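Local coordinates for protein polycyclic ketone monooxygenase (Myceliophthora thermophila, PDB 5MQ6) that catalyses Baeyer-Villiger oxidation with FAD and NADPH, inserting one oxygen atom beside the carbonyl of ketones, notably polycyclic ones, to give esters or lactones, at residues Q41-K46 and P229-I234; W188-R193 and Y497-K502; S138-L143 and P158-H163. One frame throughout, in Å; residues are numbered along the deposited sequence.

Contact 1 (Q41-K46 and P229-I234); sequences QFIRLK and PQVPKI. With NDP (NADPH dihydro-nicotinamide-adenine-dinucleotide phosphate), chain C.
Ile43 and Val231 exchange both of their backbone bonds, N to O and O to N at 2.9 Å each, forming a hydrogen-bonded antiparallel pair. Lys233 N to Gln41 O (2.8 Å) and Leu45 N to Pro229 O (3.0 Å) extend the pairing beyond each end.

Gln230 holds CG between its backbone N and carbonyl carbon (chi1 56°) and then runs extended, and its amide lies over the Phe42 ring, the two planes 29° apart. Its NE2 sits 3.3 Å above the plane, over the centre, and has a hydrogen-bond partner outside the two segments.

Apolar contacts cover the other side. Leu45 CD1 meets Val231 CG1 at 3.7 Å, crossing at about a right angle. The bent chain of Lys233 passes across Ile43, with CE only 3.4 Å from Ile43 CB, a tight fit, while its NZ bonds to the carbonyl of Gly40.

The cofactor completes the set: Phe42 CE1 approaches N7A of the NADPH adenine at 3.4 Å, N7A lying in the ring plane, and Pro232 CB touches N6A of the same adenine. A two-stranded antiparallel sheet thus forms part of the adenine end of the NADPH pocket.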
loop_
_atom_site.group_PDB
_atom_site.type_symbol
_atom_site.label_atom_id
_atom_site.label_comp_id
_atom_site.label_asym_id
_atom_site.label_seq_id
_atom_site.Cartn_x
_atom_site.Cartn_y
_atom_site.Cartn_z
ATOM N N GLN A 41 -5.063 16.301 10.634
ATOM C CA GLN A 41 -4.153 15.926 11.741
ATOM C C GLN A 41 -2.694 15.434 11.374
ATOM O O GLN A 41 -1.835 15.286 12.270
ATOM C CB GLN A 41 -4.854 14.847 12.574
ATOM C CG GLN A 41 -5.209 13.607 11.722
ATOM C CD GLN A 41 -6.018 12.581 12.468
ATOM O OE1 GLN A 41 -7.235 12.406 12.305
ATOM N NE2 GLN A 41 -5.328 11.900 13.314
ATOM N N PHE A 42 -2.440 15.123 10.092
ATOM C CA PHE A 42 -1.170 14.534 9.654
ATOM C C PHE A 42 -0.539 15.493 8.697
ATOM O O PHE A 42 -1.209 16.296 8.109
ATOM C CB PHE A 42 -1.345 13.161 8.952
ATOM C CG PHE A 42 -1.960 12.077 9.862
ATOM C CD1 PHE A 42 -1.320 11.684 11.038
ATOM C CD2 PHE A 42 -3.202 11.482 9.541
ATOM C CE1 PHE A 42 -1.891 10.706 11.887
ATOM C CE2 PHE A 42 -3.781 10.511 10.380
ATOM C CZ PHE A 42 -3.136 10.116 11.562
ATOM N N ILE A 43 0.774 15.426 8.581
ATOM C CA ILE A 43 1.485 16.144 7.549
ATOM C C ILE A 43 2.548 15.220 7.014
ATOM O O ILE A 43 3.112 14.400 7.779
ATOM C CB ILE A 43 2.055 17.521 8.009
ATOM C CG1 ILE A 43 2.922 18.174 6.908
ATOM C CG2 ILE A 43 2.833 17.452 9.321
ATOM C CD1 ILE A 43 3.202 19.622 7.214
ATOM N N ARG A 44 2.811 15.315 5.710
ATOM C CA ARG A 44 3.929 14.586 5.164
ATOM C C ARG A 44 5.238 15.076 5.782
ATOM O O ARG A 44 5.510 16.299 5.914
ATOM C CB ARG A 44 4.044 14.710 3.652
ATOM C CG ARG A 44 2.811 14.328 2.880
ATOM C CD ARG A 44 2.954 14.874 1.458
ATOM N NE ARG A 44 1.957 14.263 0.593
ATOM C CZ ARG A 44 0.661 14.597 0.558
ATOM N NH1 ARG A 44 0.182 15.561 1.349
ATOM N NH2 ARG A 44 -0.169 13.957 -0.269
ATOM N N LEU A 45 6.064 14.106 6.114
ATOM C CA LEU A 45 7.394 14.347 6.649
ATOM C C LEU A 45 8.160 15.348 5.774
ATOM O O LEU A 45 8.655 16.371 6.288
ATOM C CB LEU A 45 8.171 13.027 6.760
ATOM C CG LEU A 45 9.309 12.904 7.767
ATOM C CD1 LEU A 45 8.963 13.519 9.146
ATOM C CD2 LEU A 45 9.739 11.428 7.886
ATOM N N LYS A 46 8.205 15.066 4.459
ATOM C CA LYS A 46 8.892 15.934 3.535
ATOM C C LYS A 46 8.278 17.352 3.397
ATOM O O LYS A 46 8.970 18.213 2.916
ATOM C CB LYS A 46 8.968 15.296 2.153
ATOM C CG LYS A 46 7.661 15.388 1.409
ATOM C CD LYS A 46 7.733 14.640 0.113
ATOM C CE LYS A 46 6.346 14.592 -0.511
ATOM N NZ LYS A 46 6.551 14.066 -1.871
ATOM N N PRO A 229 5.946 8.998 3.922
ATOM C CA PRO A 229 5.832 8.869 5.386
ATOM C C PRO A 229 5.182 10.112 5.962
ATOM O O PRO A 229 5.599 11.207 5.588
ATOM C CB PRO A 229 7.282 8.773 5.859
ATOM C CG PRO A 229 8.054 8.387 4.683
ATOM C CD PRO A 229 7.345 8.948 3.497
ATOM N N GLN A 230 4.188 9.946 6.864
ATOM C CA GLN A 230 3.603 11.082 7.570
ATOM C C GLN A 230 3.954 11.061 9.019
ATOM O O GLN A 230 4.451 10.059 9.559
ATOM C CB GLN A 230 2.073 11.086 7.443
ATOM C CG GLN A 230 1.401 9.772 7.919
ATOM C CD GLN A 230 -0.114 9.827 7.871
ATOM O OE1 GLN A 230 -0.726 10.506 7.022
ATOM N NE2 GLN A 230 -0.739 9.084 8.778
ATOM N N VAL A 231 3.688 12.201 9.638
ATOM C CA VAL A 231 3.740 12.375 11.098
ATOM C C VAL A 231 2.535 13.164 11.541
ATOM O O VAL A 231 1.987 14.003 10.784
ATOM C CB VAL A 231 5.005 13.082 11.597
ATOM C CG1 VAL A 231 6.200 12.243 11.213
ATOM C CG2 VAL A 231 5.108 14.491 11.032
ATOM N N PRO A 232 2.109 12.891 12.769
ATOM C CA PRO A 232 0.994 13.652 13.317
ATOM C C PRO A 232 1.456 15.053 13.670
ATOM O O PRO A 232 2.635 15.237 13.964
ATOM C CB PRO A 232 0.631 12.877 14.576
ATOM C CG PRO A 232 1.864 12.092 14.923
ATOM C CD PRO A 232 2.763 12.007 13.766
ATOM N N LYS A 233 0.533 16.012 13.638
ATOM C CA LYS A 233 0.817 17.390 14.025
ATOM C C LYS A 233 0.870 17.425 15.549
ATOM O O LYS A 233 -0.063 17.919 16.164
ATOM C CB LYS A 233 -0.296 18.345 13.589
ATOM C CG LYS A 233 -0.659 18.351 12.126
ATOM C CD LYS A 233 0.182 19.312 11.339
ATOM C CE LYS A 233 -0.260 19.196 9.884
ATOM N NZ LYS A 233 -1.686 19.594 9.572
ATOM N N ILE A 234 1.919 16.891 16.159
ATOM C CA ILE A 234 2.000 16.929 17.623
ATOM C C ILE A 234 2.663 18.252 18.033
ATOM O O ILE A 234 3.858 18.419 17.793
ATOM C CB ILE A 234 2.829 15.764 18.181
ATOM C CG1 ILE A 234 2.110 14.397 17.926
ATOM C CG2 ILE A 234 3.129 15.970 19.700
ATOM C CD1 ILE A 234 3.000 13.186 18.236
HETATM P PA NDP C . -0.146 2.872 10.196
HETATM O O1A NDP C . -0.720 4.166 9.522
HETATM O O2A NDP C . -0.780 1.513 10.034
HETATM O O5B NDP C . 0.077 3.229 11.747
HETATM C C5B NDP C . 0.412 4.523 12.205
HETATM C C4B NDP C . 0.225 4.427 13.705
HETATM O O4B NDP C . 0.509 5.712 14.320
HETATM C C3B NDP C . -1.209 4.028 14.067
HETATM O O3B NDP C . -1.170 2.962 15.034
HETATM C C2B NDP C . -1.749 5.347 14.574
HETATM O O2B NDP C . -2.882 5.223 15.482
HETATM C C1B NDP C . -0.530 5.976 15.212
HETATM N N9A NDP C . -0.728 7.414 15.405
HETATM C C8A NDP C . -1.104 8.355 14.480
HETATM N N7A NDP C . -1.216 9.572 15.048
HETATM C C5A NDP C . -0.907 9.360 16.353
HETATM C C6A NDP C . -0.860 10.214 17.532
HETATM N N6A NDP C . -1.156 11.498 17.378
HETATM N N1A NDP C . -0.509 9.647 18.705
HETATM C C2A NDP C . -0.214 8.316 18.856
HETATM N N3A NDP C . -0.248 7.446 17.833
HETATM C C4A NDP C . -0.591 7.944 16.594
HETATM O O3 NDP C . 1.362 2.645 9.731
HETATM P PN NDP C . 2.309 1.301 9.712
HETATM O O1N NDP C . 3.690 1.807 9.185
HETATM O O2N NDP C . 2.310 0.600 11.052
HETATM O O5D NDP C . 1.622 0.316 8.628
HETATM C C5D NDP C . 1.316 0.862 7.299
HETATM C C4D NDP C . 1.010 -0.243 6.304
HETATM O O4D NDP C . 2.205 -0.994 5.991
HETATM C C3D NDP C . 0.143 -1.317 6.966
HETATM O O3D NDP C . -1.241 -0.932 7.312
HETATM C C2D NDP C . 0.416 -2.542 6.067
HETATM O O2D NDP C . -0.320 -2.448 4.804
HETATM C C1D NDP C . 1.936 -2.450 5.939
HETATM P P2B NDP C . -4.385 5.238 14.873
HETATM O O1X NDP C . -4.388 6.407 13.878
HETATM O O2X NDP C . -5.345 5.566 15.996
HETATM O O3X NDP C . -4.666 3.823 14.347
HETATM O O HOH W 1 6.937 12.568 3.513
#

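Contact 2 (W188-R193 and Y497-K502); sequences WDDESR and YGRGGK
Trp188 N donates to Tyr497 O at 2.9 Å, a backbone bond at the place where strand 495-497 runs parallel to the end of strand 181-189. The nearest CA atoms are those of Trp188 and Gly498, 4.8 Å apart. After this pair segment 497-502 folds back on itself, Gly498 N bonding to Lys502 O, with Gly500 and Gly501 at positive phi.

On the other chain segment, an Asx turn, in which Asp189 OD1 accepts from Glu191 N, lies in the connection of a beta hairpin whose next strand is 194-201. Asp190, within this turn, reaches across with both oxygens. OD1 forms a salt bridge with Arg499 NH1 (2.8 Å), carboxylate and guanidinium planes 25° apart, and OD2 takes the Gly500 N-H on its syn lone pair at 3.1 Å. Arg499 lies beside Trp188, pointing the same way; the indole NE1 is 3.9 Å above one face of the guanidinium, toward its rim, with the planes 70° apart. Arg499 NE makes a second salt bridge, to Glu570 OE1. An alanine at Arg499 would probably leave Asp190 OD1 and Glu570 without their cationic mate and Trp188 NE1 without the group packed beside it.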
loop_
_atom_site.group_PDB
_atom_site.type_symbol
_atom_site.label_atom_id
_atom_site.label_comp_id
_atom_site.label_asym_id
_atom_site.label_seq_id
_atom_site.Cartn_x
_atom_site.Cartn_y
_atom_site.Cartn_z
ATOM N N TRP A 188 0.799 16.111 -21.551
ATOM C CA TRP A 188 0.625 15.657 -22.927
ATOM C C TRP A 188 0.815 16.859 -23.870
ATOM O O TRP A 188 0.255 17.938 -23.618
ATOM C CB TRP A 188 -0.791 15.170 -23.141
ATOM C CG TRP A 188 -1.133 14.731 -24.580
ATOM C CD1 TRP A 188 -1.971 15.311 -25.415
ATOM C CD2 TRP A 188 -0.623 13.582 -25.257
ATOM N NE1 TRP A 188 -2.044 14.619 -26.596
ATOM C CE2 TRP A 188 -1.208 13.558 -26.536
ATOM C CE3 TRP A 188 0.267 12.578 -24.906
ATOM C CZ2 TRP A 188 -0.947 12.578 -27.449
ATOM C CZ3 TRP A 188 0.563 11.591 -25.855
ATOM C CH2 TRP A 188 -0.041 11.589 -27.066
ATOM N N ASP A 189 1.523 16.629 -24.966
ATOM C CA ASP A 189 1.754 17.630 -25.980
ATOM C C ASP A 189 0.975 17.261 -27.245
ATOM O O ASP A 189 1.416 16.337 -27.942
ATOM C CB ASP A 189 3.259 17.659 -26.232
ATOM C CG ASP A 189 3.694 18.775 -27.157
ATOM O OD1 ASP A 189 2.900 19.286 -27.987
ATOM O OD2 ASP A 189 4.890 19.117 -27.029
ATOM N N ASP A 190 -0.166 17.976 -27.520
ATOM C CA ASP A 190 -1.052 17.731 -28.665
ATOM C C ASP A 190 -0.273 17.801 -29.963
ATOM O O ASP A 190 -0.650 17.152 -30.933
ATOM C CB ASP A 190 -2.288 18.668 -28.726
ATOM C CG ASP A 190 -3.386 18.353 -27.624
ATOM O OD1 ASP A 190 -4.063 17.277 -27.705
ATOM O OD2 ASP A 190 -3.632 19.189 -26.676
ATOM N N GLU A 191 0.796 18.568 -30.018
ATOM C CA GLU A 191 1.508 18.733 -31.292
ATOM C C GLU A 191 2.352 17.544 -31.616
ATOM O O GLU A 191 2.067 16.857 -32.536
ATOM C CB GLU A 191 2.345 20.023 -31.342
ATOM C CG GLU A 191 1.467 21.269 -31.465
ATOM C CD GLU A 191 2.179 22.468 -32.105
ATOM O OE1 GLU A 191 3.420 22.417 -32.366
ATOM O OE2 GLU A 191 1.472 23.474 -32.356
ATOM N N SER A 192 3.381 17.289 -30.846
ATOM C CA SER A 192 4.210 16.112 -31.056
ATOM C C SER A 192 3.608 14.746 -30.581
ATOM O O SER A 192 4.224 13.701 -30.814
ATOM C CB SER A 192 5.465 16.315 -30.284
ATOM O OG SER A 192 5.131 16.463 -28.941
ATOM N N ARG A 193 2.448 14.758 -29.925
ATOM C CA ARG A 193 1.823 13.528 -29.473
ATOM C C ARG A 193 2.752 12.707 -28.555
ATOM O O ARG A 193 3.035 11.558 -28.828
ATOM C CB ARG A 193 1.489 12.658 -30.677
ATOM C CG ARG A 193 0.736 13.437 -31.731
ATOM C CD ARG A 193 -0.707 13.234 -31.538
ATOM N NE ARG A 193 -1.501 13.177 -32.741
ATOM C CZ ARG A 193 -1.332 12.312 -33.728
ATOM N NH1 ARG A 193 -0.306 11.482 -33.770
ATOM N NH2 ARG A 193 -2.172 12.322 -34.744
ATOM N N TYR A 497 -1.434 16.726 -16.867
ATOM C CA TYR A 497 -2.208 17.574 -17.799
ATOM C C TYR A 497 -2.316 16.806 -19.095
ATOM O O TYR A 497 -1.326 16.364 -19.605
ATOM C CB TYR A 497 -1.551 18.919 -18.055
ATOM C CG TYR A 497 -1.361 19.687 -16.770
ATOM C CD1 TYR A 497 -2.434 20.363 -16.144
ATOM C CD2 TYR A 497 -0.117 19.696 -16.136
ATOM C CE1 TYR A 497 -2.240 21.076 -14.970
ATOM C CE2 TYR A 497 0.090 20.396 -14.931
ATOM C CZ TYR A 497 -0.975 21.085 -14.362
ATOM O OH TYR A 497 -0.710 21.737 -13.187
ATOM N N GLY A 498 -3.515 16.657 -19.622
ATOM C CA GLY A 498 -3.715 15.947 -20.854
ATOM C C GLY A 498 -4.117 16.842 -22.031
ATOM O O GLY A 498 -3.646 17.975 -22.157
ATOM N N ARG A 499 -5.010 16.314 -22.882
ATOM C CA ARG A 499 -5.520 17.067 -24.027
ATOM C C ARG A 499 -6.085 18.433 -23.595
ATOM O O ARG A 499 -6.813 18.549 -22.615
ATOM C CB ARG A 499 -6.591 16.295 -24.825
ATOM C CG ARG A 499 -6.083 15.048 -25.508
ATOM C CD ARG A 499 -7.181 14.440 -26.404
ATOM N NE ARG A 499 -6.558 13.465 -27.265
ATOM C CZ ARG A 499 -5.738 13.732 -28.312
ATOM N NH1 ARG A 499 -5.411 14.990 -28.650
ATOM N NH2 ARG A 499 -5.215 12.721 -29.022
ATOM N N GLY A 500 -5.763 19.448 -24.377
ATOM C CA GLY A 500 -6.158 20.806 -24.056
ATOM C C GLY A 500 -5.608 21.332 -22.767
ATOM O O GLY A 500 -6.185 22.236 -22.215
ATOM N N GLY A 501 -4.514 20.779 -22.265
ATOM C CA GLY A 501 -4.017 21.177 -20.941
ATOM C C GLY A 501 -4.895 20.864 -19.731
ATOM O O GLY A 501 -4.575 21.296 -18.608
ATOM N N LYS A 502 -5.992 20.119 -19.937
ATOM C CA LYS A 502 -6.862 19.635 -18.852
ATOM C C LYS A 502 -6.128 18.798 -17.721
ATOM O O LYS A 502 -5.441 17.784 -17.987
ATOM C CB LYS A 502 -7.916 18.738 -19.465
ATOM C CG LYS A 502 -9.165 18.582 -18.612
ATOM C CD LYS A 502 -10.346 17.920 -19.345
ATOM C CE LYS A 502 -10.360 16.393 -19.186
ATOM N NZ LYS A 502 -10.976 15.664 -20.336
HETATM O O HOH W 2 -1.111 18.912 -21.690
#

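Contact 3 (S138-L143 and P158-H163); sequences SYMPLL and PELLEH. With FAD (flavin-adenine dinucleotide), chain B.
His163 gives its NE2 proton to the backbone carbonyl of Pro141 in a bond that is unusually short and straight: NE2 to O is 2.6 Å, with an angle of 174° at the hydrogen. The carbonyl oxygen lies in the plane of the imidazole, and the donor lies in the plane of the carbonyl, so both flat groups are aligned with the bond. The other ring nitrogen, ND1, is hydrogen-bonded to Arg166 NH1. With polar partners at both nitrogens, the buried ring is likely to be fixed in rotation.

Met140 packs beside it. Its chain turns at the last torsion (chi3 69°), which carries CE back against the histidine, 3.5 Å from His163 CB and hardly farther from CG. Met140 CG meanwhile meets Leu160 CD2 at 3.8 Å, the same methyl that reaches Tyr139. From the start of the next helix, Leu143 CD2 approaches His163 CE1 at 3.9 Å.

The linker between helix 136-139 and helix 143-146 is in this way packed against helix 157-170, within the part of the chain related to the pyridine nucleotide-disulphide oxidoreductases, and Tyr88 of helix 88-99 touches both Pro141 and His163.

Tyr139, the last residue of helix 136-139, connects the packing to the flavin. Leu160 CD2 lies at the edge of the ring, 4.2 Å from CE2, whereas one ring face is turned to the isoalloxazine, and CE1 comes within 3.4 Å of FAD C2. The phenol OH forms a hydrogen bond with the ribityl O3' of FAD at 2.9 Å, O3' lying in the ring plane, and a second with Trp122 NE1.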
loop_
_atom_site.group_PDB
_atom_site.type_symbol
_atom_site.label_atom_id
_atom_site.label_comp_id
_atom_site.label_asym_id
_atom_site.label_seq_id
_atom_site.Cartn_x
_atom_site.Cartn_y
_atom_site.Cartn_z
ATOM N N SER A 138 3.017 -16.493 -2.145
ATOM C CA SER A 138 1.883 -15.793 -2.734
ATOM C C SER A 138 2.200 -14.368 -3.119
ATOM O O SER A 138 1.619 -13.847 -4.068
ATOM C CB SER A 138 0.700 -15.885 -1.745
ATOM O OG SER A 138 0.236 -17.285 -1.758
ATOM N N TYR A 139 3.153 -13.760 -2.410
ATOM C CA TYR A 139 3.451 -12.341 -2.513
ATOM C C TYR A 139 4.587 -12.013 -3.474
ATOM O O TYR A 139 4.444 -11.134 -4.311
ATOM C CB TYR A 139 3.749 -11.752 -1.147
ATOM C CG TYR A 139 4.083 -10.289 -1.256
ATOM C CD1 TYR A 139 3.096 -9.360 -1.512
ATOM C CD2 TYR A 139 5.369 -9.850 -1.051
ATOM C CE1 TYR A 139 3.412 -7.995 -1.624
ATOM C CE2 TYR A 139 5.726 -8.535 -1.168
ATOM C CZ TYR A 139 4.749 -7.593 -1.480
ATOM O OH TYR A 139 5.116 -6.271 -1.584
ATOM N N MET A 140 5.726 -12.704 -3.355
ATOM C CA MET A 140 6.882 -12.379 -4.200
ATOM C C MET A 140 6.526 -12.613 -5.685
ATOM O O MET A 140 6.044 -13.653 -6.055
ATOM C CB MET A 140 8.097 -13.142 -3.767
ATOM C CG MET A 140 8.383 -12.929 -2.261
ATOM S SD MET A 140 9.855 -13.800 -1.677
ATOM C CE MET A 140 11.188 -12.907 -2.489
ATOM N N PRO A 141 6.667 -11.625 -6.516
ATOM C CA PRO A 141 6.355 -11.812 -7.916
ATOM C C PRO A 141 7.271 -12.700 -8.691
ATOM O O PRO A 141 8.463 -12.779 -8.407
ATOM C CB PRO A 141 6.513 -10.436 -8.541
ATOM C CG PRO A 141 6.951 -9.520 -7.479
ATOM C CD PRO A 141 6.960 -10.233 -6.155
ATOM N N LEU A 142 6.719 -13.326 -9.717
ATOM C CA LEU A 142 7.524 -13.995 -10.745
ATOM C C LEU A 142 8.387 -15.101 -10.178
ATOM O O LEU A 142 9.501 -15.347 -10.659
ATOM C CB LEU A 142 8.361 -12.986 -11.534
ATOM C CG LEU A 142 7.571 -11.881 -12.294
ATOM C CD1 LEU A 142 8.511 -10.692 -12.615
ATOM C CD2 LEU A 142 6.915 -12.461 -13.526
ATOM N N LEU A 143 7.844 -15.814 -9.198
ATOM C CA LEU A 143 8.569 -16.931 -8.594
ATOM C C LEU A 143 8.839 -18.024 -9.614
ATOM O O LEU A 143 9.969 -18.473 -9.782
ATOM C CB LEU A 143 7.822 -17.476 -7.335
ATOM C CG LEU A 143 8.008 -16.544 -6.133
ATOM C CD1 LEU A 143 7.415 -17.116 -4.849
ATOM C CD2 LEU A 143 9.430 -16.079 -5.852
ATOM N N PRO A 158 15.359 -7.922 3.487
ATOM C CA PRO A 158 16.507 -8.203 2.642
ATOM C C PRO A 158 16.254 -9.193 1.567
ATOM O O PRO A 158 16.718 -8.998 0.455
ATOM C CB PRO A 158 17.529 -8.750 3.634
ATOM C CG PRO A 158 17.250 -7.907 4.863
ATOM C CD PRO A 158 15.747 -7.873 4.917
ATOM N N GLU A 159 15.528 -10.260 1.866
ATOM C CA GLU A 159 15.174 -11.205 0.847
ATOM C C GLU A 159 14.246 -10.552 -0.228
ATOM O O GLU A 159 14.325 -10.889 -1.432
ATOM C CB GLU A 159 14.502 -12.373 1.501
ATOM C CG GLU A 159 14.084 -13.399 0.529
ATOM C CD GLU A 159 13.606 -14.680 1.160
ATOM O OE1 GLU A 159 13.098 -14.548 2.293
ATOM O OE2 GLU A 159 13.707 -15.754 0.468
ATOM N N LEU A 160 13.409 -9.630 0.228
ATOM C CA LEU A 160 12.478 -8.947 -0.640
ATOM C C LEU A 160 13.142 -7.979 -1.574
ATOM O O LEU A 160 12.809 -7.909 -2.773
ATOM C CB LEU A 160 11.338 -8.239 0.126
ATOM C CG LEU A 160 10.419 -9.298 0.721
ATOM C CD1 LEU A 160 9.580 -8.747 1.841
ATOM C CD2 LEU A 160 9.583 -9.962 -0.264
ATOM N N LEU A 161 14.070 -7.243 -1.017
ATOM C CA LEU A 161 14.874 -6.335 -1.799
ATOM C C LEU A 161 15.788 -7.085 -2.818
ATOM O O LEU A 161 15.863 -6.725 -4.043
ATOM C CB LEU A 161 15.634 -5.436 -0.856
ATOM C CG LEU A 161 16.646 -4.475 -1.455
ATOM C CD1 LEU A 161 15.892 -3.495 -2.335
ATOM C CD2 LEU A 161 17.311 -3.629 -0.350
ATOM N N GLU A 162 16.418 -8.159 -2.349
ATOM C CA GLU A 162 17.253 -8.928 -3.223
ATOM C C GLU A 162 16.423 -9.495 -4.422
ATOM O O GLU A 162 16.906 -9.572 -5.547
ATOM C CB GLU A 162 17.998 -10.005 -2.419
ATOM C CG GLU A 162 18.605 -11.141 -3.249
ATOM C CD GLU A 162 19.123 -12.282 -2.346
ATOM O OE1 GLU A 162 18.558 -13.409 -2.304
ATOM O OE2 GLU A 162 20.085 -12.039 -1.619
ATOM N N HIS A 163 15.170 -9.867 -4.182
ATOM C CA HIS A 163 14.348 -10.394 -5.241
ATOM C C HIS A 163 14.023 -9.338 -6.320
ATOM O O HIS A 163 14.008 -9.683 -7.522
ATOM C CB HIS A 163 13.105 -10.999 -4.709
ATOM C CG HIS A 163 12.286 -11.685 -5.745
ATOM N ND1 HIS A 163 12.735 -12.802 -6.440
ATOM C CD2 HIS A 163 11.012 -11.480 -6.151
ATOM C CE1 HIS A 163 11.778 -13.249 -7.231
ATOM N NE2 HIS A 163 10.713 -12.482 -7.062
HETATM P PA FAD B . 5.922 0.905 -4.276
HETATM O O1A FAD B . 5.413 1.912 -3.299
HETATM O O2A FAD B . 6.598 -0.370 -3.805
HETATM O O5B FAD B . 6.950 1.648 -5.260
HETATM C C5B FAD B . 6.603 2.862 -5.838
HETATM C C4B FAD B . 7.845 3.725 -5.920
HETATM O O4B FAD B . 7.497 4.872 -6.717
HETATM C C3B FAD B . 8.381 4.257 -4.594
HETATM O O3B FAD B . 9.778 4.123 -4.554
HETATM C C2B FAD B . 7.997 5.711 -4.610
HETATM O O2B FAD B . 8.884 6.515 -3.870
HETATM C C1B FAD B . 8.035 6.008 -6.093
HETATM N N9A FAD B . 7.290 7.190 -6.451
HETATM C C8A FAD B . 5.993 7.463 -6.133
HETATM N N7A FAD B . 5.696 8.667 -6.612
HETATM C C5A FAD B . 6.767 9.205 -7.220
HETATM C C6A FAD B . 7.032 10.458 -7.947
HETATM N N6A FAD B . 6.174 11.443 -8.117
HETATM N N1A FAD B . 8.234 10.524 -8.460
HETATM C C2A FAD B . 9.176 9.566 -8.300
HETATM N N3A FAD B . 9.051 8.421 -7.670
HETATM C C4A FAD B . 7.827 8.224 -7.087
HETATM N N1 FAD B . 1.486 -5.368 0.665
HETATM C C2 FAD B . 1.179 -6.704 0.578
HETATM O O2 FAD B . 0.382 -7.107 -0.259
HETATM N N3 FAD B . 1.747 -7.590 1.408
HETATM C C4 FAD B . 2.622 -7.174 2.339
HETATM O O4 FAD B . 3.112 -8.032 3.061
HETATM C C4X FAD B . 3.018 -5.767 2.517
HETATM N N5 FAD B . 3.890 -5.299 3.472
HETATM C C5X FAD B . 4.153 -3.970 3.510
HETATM C C6 FAD B . 5.075 -3.427 4.530
HETATM C C7 FAD B . 5.293 -1.968 4.491
HETATM C C7M FAD B . 6.221 -1.304 5.482
HETATM C C8 FAD B . 4.613 -1.074 3.509
HETATM C C8M FAD B . 4.834 0.437 3.455
HETATM C C9 FAD B . 3.748 -1.616 2.579
HETATM C C9A FAD B . 3.497 -3.017 2.546
HETATM N N10 FAD B . 2.588 -3.506 1.592
HETATM C C10 FAD B . 2.360 -4.885 1.551
HETATM C "C1'" FAD B . 1.962 -2.641 0.566
HETATM C "C2'" FAD B . 3.069 -2.426 -0.548
HETATM O "O2'" FAD B . 3.211 -1.020 -0.797
HETATM C "C3'" FAD B . 2.817 -3.211 -1.881
HETATM O "O3'" FAD B . 2.760 -4.611 -1.596
HETATM C "C4'" FAD B . 3.906 -3.123 -2.977
HETATM O "O4'" FAD B . 5.316 -3.191 -2.481
HETATM C "C5'" FAD B . 3.687 -1.858 -3.833
HETATM O "O5'" FAD B . 4.455 -2.037 -5.063
HETATM P P FAD B . 4.386 -0.743 -6.036
HETATM O O1P FAD B . 5.616 -0.916 -7.001
HETATM O O2P FAD B . 2.932 -0.652 -6.522
HETATM O O3P FAD B . 4.557 0.565 -5.052
#

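Contacts 1 and 3 are buried and lie on opposite sides of the chain's centre, about 30 Å apart between centres; each holds a residue of a cofactor pocket, NADPH in contact 1 and FAD in contact 3. Contact 2 is partly buried, farther from the centre, and has neither cofactor within its own packing. The chemistry follows: main-chain pairing of short strands beside a nucleotide in contact 1, a charged pair on a loop in contact 2, and a linker packed on a helix, with one buried imidazole bond, in contact 3. No secondary-structure element is shared. In sequence, contact 3 is nested inside the loop closed by contact 1, whereas contacts 1 and 2 interleave.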